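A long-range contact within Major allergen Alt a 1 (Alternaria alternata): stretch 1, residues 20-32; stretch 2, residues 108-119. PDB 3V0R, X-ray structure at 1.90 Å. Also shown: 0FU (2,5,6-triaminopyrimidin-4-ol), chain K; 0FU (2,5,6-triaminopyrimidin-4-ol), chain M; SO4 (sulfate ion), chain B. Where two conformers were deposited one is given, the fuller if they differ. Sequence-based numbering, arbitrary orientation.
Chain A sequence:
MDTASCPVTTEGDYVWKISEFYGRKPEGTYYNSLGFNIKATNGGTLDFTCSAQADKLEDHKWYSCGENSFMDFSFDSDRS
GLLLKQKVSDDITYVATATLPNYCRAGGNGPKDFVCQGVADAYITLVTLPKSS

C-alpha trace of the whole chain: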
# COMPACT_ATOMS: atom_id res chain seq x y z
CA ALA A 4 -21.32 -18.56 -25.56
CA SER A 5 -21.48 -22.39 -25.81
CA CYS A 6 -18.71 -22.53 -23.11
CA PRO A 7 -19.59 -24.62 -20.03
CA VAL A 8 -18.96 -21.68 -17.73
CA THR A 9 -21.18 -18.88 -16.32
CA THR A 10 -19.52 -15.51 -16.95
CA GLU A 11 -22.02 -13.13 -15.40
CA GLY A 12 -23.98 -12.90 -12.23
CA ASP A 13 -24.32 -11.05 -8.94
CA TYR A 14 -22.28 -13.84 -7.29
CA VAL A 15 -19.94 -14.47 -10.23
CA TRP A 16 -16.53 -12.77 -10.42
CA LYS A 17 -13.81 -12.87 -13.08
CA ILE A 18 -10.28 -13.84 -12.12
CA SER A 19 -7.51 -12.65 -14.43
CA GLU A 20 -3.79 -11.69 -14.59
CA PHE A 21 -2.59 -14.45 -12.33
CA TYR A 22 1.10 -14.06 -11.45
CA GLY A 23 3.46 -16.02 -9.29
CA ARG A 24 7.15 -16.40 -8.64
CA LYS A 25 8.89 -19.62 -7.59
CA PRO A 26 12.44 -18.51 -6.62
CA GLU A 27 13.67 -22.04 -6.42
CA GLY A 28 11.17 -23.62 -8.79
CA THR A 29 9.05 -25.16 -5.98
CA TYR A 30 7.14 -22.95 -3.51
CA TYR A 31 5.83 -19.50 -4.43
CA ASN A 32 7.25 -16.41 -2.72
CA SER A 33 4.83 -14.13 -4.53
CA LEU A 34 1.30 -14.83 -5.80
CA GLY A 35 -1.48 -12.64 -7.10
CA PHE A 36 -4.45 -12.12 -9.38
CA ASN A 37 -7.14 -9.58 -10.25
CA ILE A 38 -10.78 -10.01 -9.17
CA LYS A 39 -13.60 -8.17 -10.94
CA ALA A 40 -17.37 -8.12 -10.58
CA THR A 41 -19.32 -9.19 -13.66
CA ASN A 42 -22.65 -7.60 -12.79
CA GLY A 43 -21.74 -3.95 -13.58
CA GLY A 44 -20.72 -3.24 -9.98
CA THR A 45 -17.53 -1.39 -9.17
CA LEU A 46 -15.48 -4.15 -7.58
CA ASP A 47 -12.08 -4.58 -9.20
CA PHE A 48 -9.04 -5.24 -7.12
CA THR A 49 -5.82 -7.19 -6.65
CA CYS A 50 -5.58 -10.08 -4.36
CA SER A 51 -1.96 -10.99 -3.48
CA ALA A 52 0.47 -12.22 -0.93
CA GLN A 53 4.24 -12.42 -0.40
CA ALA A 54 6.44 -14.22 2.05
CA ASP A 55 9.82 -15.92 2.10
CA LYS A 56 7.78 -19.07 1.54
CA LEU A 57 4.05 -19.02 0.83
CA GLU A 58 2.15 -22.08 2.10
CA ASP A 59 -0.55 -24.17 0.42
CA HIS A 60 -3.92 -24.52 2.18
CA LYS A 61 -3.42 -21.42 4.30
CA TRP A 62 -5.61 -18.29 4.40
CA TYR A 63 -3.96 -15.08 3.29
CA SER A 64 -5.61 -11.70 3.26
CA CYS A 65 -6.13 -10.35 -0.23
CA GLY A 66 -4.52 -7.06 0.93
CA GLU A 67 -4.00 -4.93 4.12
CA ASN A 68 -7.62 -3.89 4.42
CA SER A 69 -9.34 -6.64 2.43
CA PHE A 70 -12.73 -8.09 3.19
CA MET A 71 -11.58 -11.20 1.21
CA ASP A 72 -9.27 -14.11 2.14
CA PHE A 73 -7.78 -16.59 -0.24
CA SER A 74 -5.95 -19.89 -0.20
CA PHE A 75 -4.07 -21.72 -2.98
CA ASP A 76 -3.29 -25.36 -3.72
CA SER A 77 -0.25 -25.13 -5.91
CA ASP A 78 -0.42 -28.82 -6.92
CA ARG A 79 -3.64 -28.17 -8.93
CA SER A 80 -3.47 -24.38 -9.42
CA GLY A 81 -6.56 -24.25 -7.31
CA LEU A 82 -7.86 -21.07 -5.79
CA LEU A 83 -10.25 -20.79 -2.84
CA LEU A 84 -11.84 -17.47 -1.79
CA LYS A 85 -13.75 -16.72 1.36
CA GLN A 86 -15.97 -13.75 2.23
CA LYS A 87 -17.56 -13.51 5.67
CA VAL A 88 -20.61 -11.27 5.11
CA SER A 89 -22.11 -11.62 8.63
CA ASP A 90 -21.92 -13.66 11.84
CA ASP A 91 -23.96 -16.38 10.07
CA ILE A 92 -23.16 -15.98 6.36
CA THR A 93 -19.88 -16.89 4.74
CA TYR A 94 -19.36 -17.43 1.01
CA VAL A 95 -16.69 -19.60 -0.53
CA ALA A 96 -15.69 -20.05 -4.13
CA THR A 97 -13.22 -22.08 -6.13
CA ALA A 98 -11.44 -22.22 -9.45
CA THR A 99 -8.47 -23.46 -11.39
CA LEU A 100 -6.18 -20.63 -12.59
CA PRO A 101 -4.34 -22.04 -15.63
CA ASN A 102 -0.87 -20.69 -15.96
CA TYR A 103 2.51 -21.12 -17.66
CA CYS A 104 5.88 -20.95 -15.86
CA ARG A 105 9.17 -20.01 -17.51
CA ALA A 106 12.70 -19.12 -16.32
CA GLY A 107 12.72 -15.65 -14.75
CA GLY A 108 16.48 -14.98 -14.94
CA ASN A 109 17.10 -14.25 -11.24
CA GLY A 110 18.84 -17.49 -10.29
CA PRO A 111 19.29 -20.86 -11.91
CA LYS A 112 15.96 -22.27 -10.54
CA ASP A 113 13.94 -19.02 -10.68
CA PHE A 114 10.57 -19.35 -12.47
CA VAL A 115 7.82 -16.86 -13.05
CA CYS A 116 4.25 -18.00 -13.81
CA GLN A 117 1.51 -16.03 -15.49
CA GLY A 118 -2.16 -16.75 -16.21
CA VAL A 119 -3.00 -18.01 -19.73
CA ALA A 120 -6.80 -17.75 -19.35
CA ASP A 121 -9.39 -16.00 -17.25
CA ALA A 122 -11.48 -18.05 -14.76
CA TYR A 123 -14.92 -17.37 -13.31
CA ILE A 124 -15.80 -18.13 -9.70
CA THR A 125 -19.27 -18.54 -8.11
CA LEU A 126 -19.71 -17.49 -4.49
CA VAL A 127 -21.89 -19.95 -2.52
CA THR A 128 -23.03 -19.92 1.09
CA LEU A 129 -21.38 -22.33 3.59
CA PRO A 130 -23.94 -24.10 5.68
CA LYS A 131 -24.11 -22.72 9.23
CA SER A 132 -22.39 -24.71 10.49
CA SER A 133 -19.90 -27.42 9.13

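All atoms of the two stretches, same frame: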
# COMPACT_ATOMS: atom_id res chain seq x y z
N GLU A 20 -5.20 -12.14 -14.88
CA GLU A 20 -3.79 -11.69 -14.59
C GLU A 20 -3.14 -12.37 -13.38
O GLU A 20 -2.46 -11.78 -12.52
CB GLU A 20 -3.70 -10.14 -14.61
CG GLU A 20 -4.56 -9.33 -15.64
CD GLU A 20 -4.77 -9.84 -17.14
OE1 GLU A 20 -5.91 -9.60 -17.52
OE2 GLU A 20 -3.90 -10.37 -17.98
N PHE A 21 -3.31 -13.67 -13.31
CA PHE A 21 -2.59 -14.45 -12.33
C PHE A 21 -1.10 -14.26 -12.54
O PHE A 21 -0.62 -14.24 -13.67
CB PHE A 21 -2.89 -15.97 -12.51
CG PHE A 21 -2.10 -16.85 -11.58
CD1 PHE A 21 -2.42 -16.93 -10.28
CD2 PHE A 21 -1.01 -17.51 -12.03
CE1 PHE A 21 -1.72 -17.78 -9.42
CE2 PHE A 21 -0.25 -18.34 -11.21
CZ PHE A 21 -0.61 -18.46 -9.88
N TYR A 22 -0.37 -14.09 -11.45
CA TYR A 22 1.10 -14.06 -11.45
C TYR A 22 1.58 -14.89 -10.30
O TYR A 22 0.92 -14.99 -9.30
CB TYR A 22 1.63 -12.61 -11.29
CG TYR A 22 3.16 -12.42 -11.28
CD1 TYR A 22 3.87 -12.03 -12.45
CD2 TYR A 22 3.90 -12.55 -10.11
CE1 TYR A 22 5.25 -11.80 -12.43
CE2 TYR A 22 5.29 -12.35 -10.10
CZ TYR A 22 5.96 -12.00 -11.25
OH TYR A 22 7.32 -11.74 -11.20
N GLY A 23 2.77 -15.44 -10.43
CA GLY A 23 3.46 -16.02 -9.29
C GLY A 23 4.95 -16.18 -9.55
O GLY A 23 5.36 -16.28 -10.70
N ARG A 24 5.74 -16.18 -8.50
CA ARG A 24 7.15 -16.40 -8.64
C ARG A 24 7.55 -17.57 -7.74
O ARG A 24 7.19 -17.60 -6.59
CB ARG A 24 7.95 -15.14 -8.28
CG ARG A 24 9.45 -15.42 -8.37
CD ARG A 24 10.26 -14.20 -8.04
NE ARG A 24 11.66 -14.57 -7.94
CZ ARG A 24 12.51 -14.07 -7.08
NH1 ARG A 24 13.77 -14.49 -7.05
NH2 ARG A 24 12.15 -13.06 -6.30
N LYS A 25 8.29 -18.50 -8.31
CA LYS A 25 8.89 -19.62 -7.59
C LYS A 25 10.41 -19.44 -7.66
O LYS A 25 11.02 -19.75 -8.68
CB LYS A 25 8.52 -20.94 -8.30
CG LYS A 25 7.02 -21.23 -8.33
CD LYS A 25 6.76 -22.51 -9.14
CE LYS A 25 5.29 -22.92 -9.07
NZ LYS A 25 5.02 -24.02 -10.12
N PRO A 26 11.02 -18.91 -6.61
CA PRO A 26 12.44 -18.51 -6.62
C PRO A 26 13.38 -19.67 -6.76
O PRO A 26 14.52 -19.52 -7.28
CB PRO A 26 12.62 -17.81 -5.26
CG PRO A 26 11.48 -18.26 -4.42
CD PRO A 26 10.36 -18.58 -5.34
N GLU A 27 12.91 -20.83 -6.30
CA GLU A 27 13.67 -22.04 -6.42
C GLU A 27 12.94 -23.12 -7.19
O GLU A 27 13.30 -24.29 -7.12
CB GLU A 27 14.06 -22.54 -5.02
CG GLU A 27 14.90 -21.53 -4.25
CD GLU A 27 16.25 -21.23 -4.93
OE1 GLU A 27 16.74 -22.07 -5.71
OE2 GLU A 27 16.85 -20.16 -4.68
N GLY A 28 11.91 -22.73 -7.93
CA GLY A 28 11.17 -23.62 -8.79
C GLY A 28 10.19 -24.51 -8.06
O GLY A 28 9.65 -25.40 -8.67
N THR A 29 9.96 -24.29 -6.77
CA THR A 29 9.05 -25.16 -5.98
C THR A 29 7.93 -24.33 -5.38
O THR A 29 6.92 -24.09 -6.03
CB THR A 29 9.85 -25.93 -4.89
OG1 THR A 29 10.59 -25.01 -4.10
CG2 THR A 29 10.85 -26.96 -5.52
N TYR A 30 8.12 -23.84 -4.17
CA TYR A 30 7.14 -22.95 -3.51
C TYR A 30 7.12 -21.57 -4.16
O TYR A 30 8.13 -21.16 -4.81
CB TYR A 30 7.47 -22.80 -2.02
CG TYR A 30 8.87 -22.28 -1.80
CD1 TYR A 30 9.93 -23.16 -1.58
CD2 TYR A 30 9.13 -20.92 -1.84
CE1 TYR A 30 11.24 -22.67 -1.41
CE2 TYR A 30 10.42 -20.42 -1.65
CZ TYR A 30 11.45 -21.31 -1.43
OH TYR A 30 12.70 -20.79 -1.30
N TYR A 31 5.97 -20.90 -4.04
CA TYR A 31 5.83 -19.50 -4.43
C TYR A 31 6.38 -18.59 -3.31
O TYR A 31 6.20 -18.91 -2.13
CB TYR A 31 4.35 -19.13 -4.63
CG TYR A 31 3.74 -19.76 -5.88
CD1 TYR A 31 4.03 -19.26 -7.14
CD2 TYR A 31 2.87 -20.82 -5.79
CE1 TYR A 31 3.49 -19.84 -8.29
CE2 TYR A 31 2.26 -21.37 -6.93
CZ TYR A 31 2.59 -20.88 -8.18
OH TYR A 31 2.01 -21.42 -9.32
N ASN A 32 6.99 -17.46 -3.69
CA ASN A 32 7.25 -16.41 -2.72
C ASN A 32 6.39 -15.20 -2.99
O ASN A 32 6.39 -14.26 -2.20
CB ASN A 32 8.74 -16.04 -2.58
CG ASN A 32 9.31 -15.33 -3.79
OD1 ASN A 32 8.61 -15.09 -4.79
ND2 ASN A 32 10.60 -15.00 -3.71
N GLY A 108 15.14 -15.57 -14.83
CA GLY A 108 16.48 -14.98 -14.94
C GLY A 108 17.20 -14.61 -13.64
O GLY A 108 18.38 -14.22 -13.68
N ASN A 109 16.55 -14.74 -12.50
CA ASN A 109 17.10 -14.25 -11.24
C ASN A 109 17.51 -15.45 -10.38
O ASN A 109 17.02 -15.63 -9.25
CB ASN A 109 16.08 -13.38 -10.48
CG ASN A 109 16.67 -12.68 -9.25
OD1 ASN A 109 17.87 -12.41 -9.19
ND2 ASN A 109 15.81 -12.32 -8.29
N GLY A 110 18.38 -16.26 -10.93
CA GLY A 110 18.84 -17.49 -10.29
C GLY A 110 18.58 -18.68 -11.19
O GLY A 110 17.65 -18.66 -12.02
N PRO A 111 19.34 -19.76 -10.97
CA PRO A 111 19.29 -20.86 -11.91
C PRO A 111 18.01 -21.66 -11.79
O PRO A 111 17.68 -22.31 -12.75
CB PRO A 111 20.52 -21.71 -11.54
CG PRO A 111 20.82 -21.38 -10.11
CD PRO A 111 20.14 -20.08 -9.76
N LYS A 112 17.28 -21.60 -10.65
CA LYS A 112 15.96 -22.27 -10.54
C LYS A 112 14.75 -21.30 -10.34
O LYS A 112 13.68 -21.68 -9.87
CB LYS A 112 16.00 -23.30 -9.41
CG LYS A 112 17.13 -24.34 -9.51
CD LYS A 112 16.89 -25.53 -8.56
CE LYS A 112 17.62 -25.40 -7.21
NZ LYS A 112 16.87 -25.89 -5.99
N ASP A 113 14.94 -20.05 -10.77
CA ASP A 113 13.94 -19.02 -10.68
C ASP A 113 12.93 -19.14 -11.83
O ASP A 113 13.33 -19.14 -13.03
CB ASP A 113 14.65 -17.67 -10.72
CG ASP A 113 13.71 -16.50 -10.63
OD1 ASP A 113 12.92 -16.49 -9.66
OD2 ASP A 113 13.83 -15.59 -11.53
N PHE A 114 11.63 -19.25 -11.48
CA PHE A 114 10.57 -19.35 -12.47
C PHE A 114 9.50 -18.34 -12.15
O PHE A 114 9.24 -18.07 -10.97
CB PHE A 114 9.96 -20.75 -12.48
CG PHE A 114 10.82 -21.73 -13.18
CD1 PHE A 114 10.62 -22.00 -14.53
CD2 PHE A 114 11.88 -22.32 -12.53
CE1 PHE A 114 11.48 -22.87 -15.20
CE2 PHE A 114 12.74 -23.21 -13.19
CZ PHE A 114 12.53 -23.48 -14.54
N VAL A 115 8.94 -17.75 -13.19
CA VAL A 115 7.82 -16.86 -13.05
C VAL A 115 6.66 -17.45 -13.85
O VAL A 115 6.87 -17.99 -14.95
CB VAL A 115 8.19 -15.42 -13.44
CG1 VAL A 115 9.19 -14.83 -12.44
CG2 VAL A 115 8.77 -15.37 -14.85
N CYS A 116 5.45 -17.40 -13.28
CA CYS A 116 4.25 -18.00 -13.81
C CYS A 116 3.24 -16.90 -14.12
O CYS A 116 3.12 -15.96 -13.34
CB CYS A 116 3.63 -19.00 -12.78
SG CYS A 116 4.90 -20.15 -12.19
N GLN A 117 2.57 -16.96 -15.25
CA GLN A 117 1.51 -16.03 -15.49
C GLN A 117 0.28 -16.72 -16.10
O GLN A 117 0.43 -17.75 -16.80
CB GLN A 117 2.00 -14.82 -16.35
CG GLN A 117 2.50 -15.28 -17.72
CD GLN A 117 3.16 -14.18 -18.63
OE1 GLN A 117 4.16 -13.50 -18.24
NE2 GLN A 117 2.55 -13.97 -19.84
N GLY A 118 -0.90 -16.17 -15.78
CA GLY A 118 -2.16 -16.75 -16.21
C GLY A 118 -2.20 -16.79 -17.77
O GLY A 118 -1.63 -15.91 -18.45
N VAL A 119 -2.77 -17.87 -18.29
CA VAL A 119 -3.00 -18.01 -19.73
C VAL A 119 -4.48 -17.91 -20.11
O VAL A 119 -4.81 -17.86 -21.29
CB VAL A 119 -2.37 -19.28 -20.30
CG1 VAL A 119 -0.87 -19.23 -20.08
CG2 VAL A 119 -2.98 -20.54 -19.70
C4 0FU K . 2.43 -6.87 -8.99
N3 0FU K . 1.38 -6.41 -9.71
C2 0FU K . 1.08 -7.01 -10.89
NAA 0FU K . 0.05 -6.53 -11.62
N1 0FU K . 1.78 -8.08 -11.36
C6 0FU K . 2.84 -8.52 -10.66
NAB 0FU K . 3.65 -9.54 -11.01
C5 0FU K . 3.15 -7.93 -9.49
NAC 0FU K . 4.18 -8.42 -8.82
O4 0FU K . 2.84 -6.36 -7.77
C4 0FU M . 0.37 -7.84 -6.95
N3 0FU M . 1.18 -8.87 -6.69
C2 0FU M . 1.13 -9.98 -7.46
NAA 0FU M . 1.99 -10.97 -7.14
N1 0FU M . 0.27 -10.09 -8.51
C6 0FU M . -0.57 -9.08 -8.80
NAB 0FU M . -1.45 -9.16 -9.81
C5 0FU M . -0.51 -7.93 -8.00
NAC 0FU M . -1.31 -6.87 -8.19
O4 0FU M . 0.37 -6.68 -6.23
S SO4 B . 16.60 -12.05 -4.81
O1 SO4 B . 16.58 -10.83 -5.69
O2 SO4 B . 17.51 -13.05 -5.44
O3 SO4 B . 17.10 -11.66 -3.46
O4 SO4 B . 15.27 -12.72 -4.65
O HOH W 1 15.66 -16.90 -7.29
O HOH W 2 17.09 -20.07 -8.32

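The two stretches meet as neighbouring antiparallel strands, 20-25 and 114-118. Their axes approach to 4.4 Å, with 169° between their N-to-C directions, and the contact buries 730 Å² summed over both sides. The register is set by backbone hydrogen bonds. Gly-118 N donates to Phe-21 O at 2.9 Å; Gly-23 N donates to Cys-116 O at 3.0 Å, and Cys-116 N returns to Gly-23 O at 2.8 Å; Lys-25 N to Phe-114 O and Phe-114 N to Lys-25 O are both 2.9 Å. N-H...O angles of 150-169° show that the ladder is well formed. In the non-hydrogen-bonded pairs the CA atoms come closer, 4.5 Å between Arg-24 CA and Val-115 CA against 5.0 Å between Gly-23 CA and Cys-116 CA, and CA-H...O contacts line the seam, such as Tyr-22 CA to Cys-116 O at 3.4 Å.

The clearest hollow lies over Gly-23. It has no side chain, and an ideal CB there would sit 2.6 Å from Tyr-31 CE1, so the Tyr-31 ring occupies the space such an atom would need. Cys-116, whose side chain lies on the same face of the sheet, borders this site. Its SG is 4.2 Å from Tyr-31 CE1 and also 4.2 Å from Lys-25 CE, while its CB lies 4.2 Å from Phe-21 CE2. Cys-116 touches Phe-21, Tyr-22, Gly-23, Lys-25 and Tyr-31, and has the largest covered area of any residue here, 97 Å². The sulfur stands 5.4 Å from the centroid of the Tyr-31 ring, 73° off the ring normal, an oblique approach.

A second close fit occurs at Gly-118, where an ideal CB would lie only 3.2 Å from Phe-21 CB; the absence of a side chain relieves that crowding, and Gly-118 N lies at the edge of the Phe-21 ring.

On the face carrying Tyr-22, Arg-24, Val-115 and Gln-117, Val-115 CG1 lies 3.8 Å from Tyr-22 OH and 4.1 Å from Arg-24 CG. Arg-24 is extended, with chi1 to chi3 all t, which carries its guanidinium along to Asp-113. Arg-24 NE donates to Asp-113 OD1 at 2.9 Å and 171°, forming a salt bridge; the bond from Arg-24 NH1 to the same OD1, at 3.4 Å, is weak. The other carboxylate oxygen, Asp-113 OD2, accepts from Asn-109 N at 3.0 Å, so the aspartate joins its own loop to the opposing strand.

Beyond the strands, two type I turns, 25-28 and 110-113, face each other. Water 2 bridges them, donating to Pro-26 O at 2.8 Å and accepting from Lys-112 N at 2.8 Å. Gly-28 has a positive phi of 77°, which by itself favours glycine. An ideal CB there would also be a tight 3.2 Å from Lys-112 O. That oxygen lies 2.8 Å from Gly-28 N, although the poor angle excludes a hydrogen bond; Phe-114 CD2 rests 4.0 Å from Gly-28 CA. At the margin, Glu-27 OE1 and Lys-112 NZ form a long salt bridge of 3.8 Å.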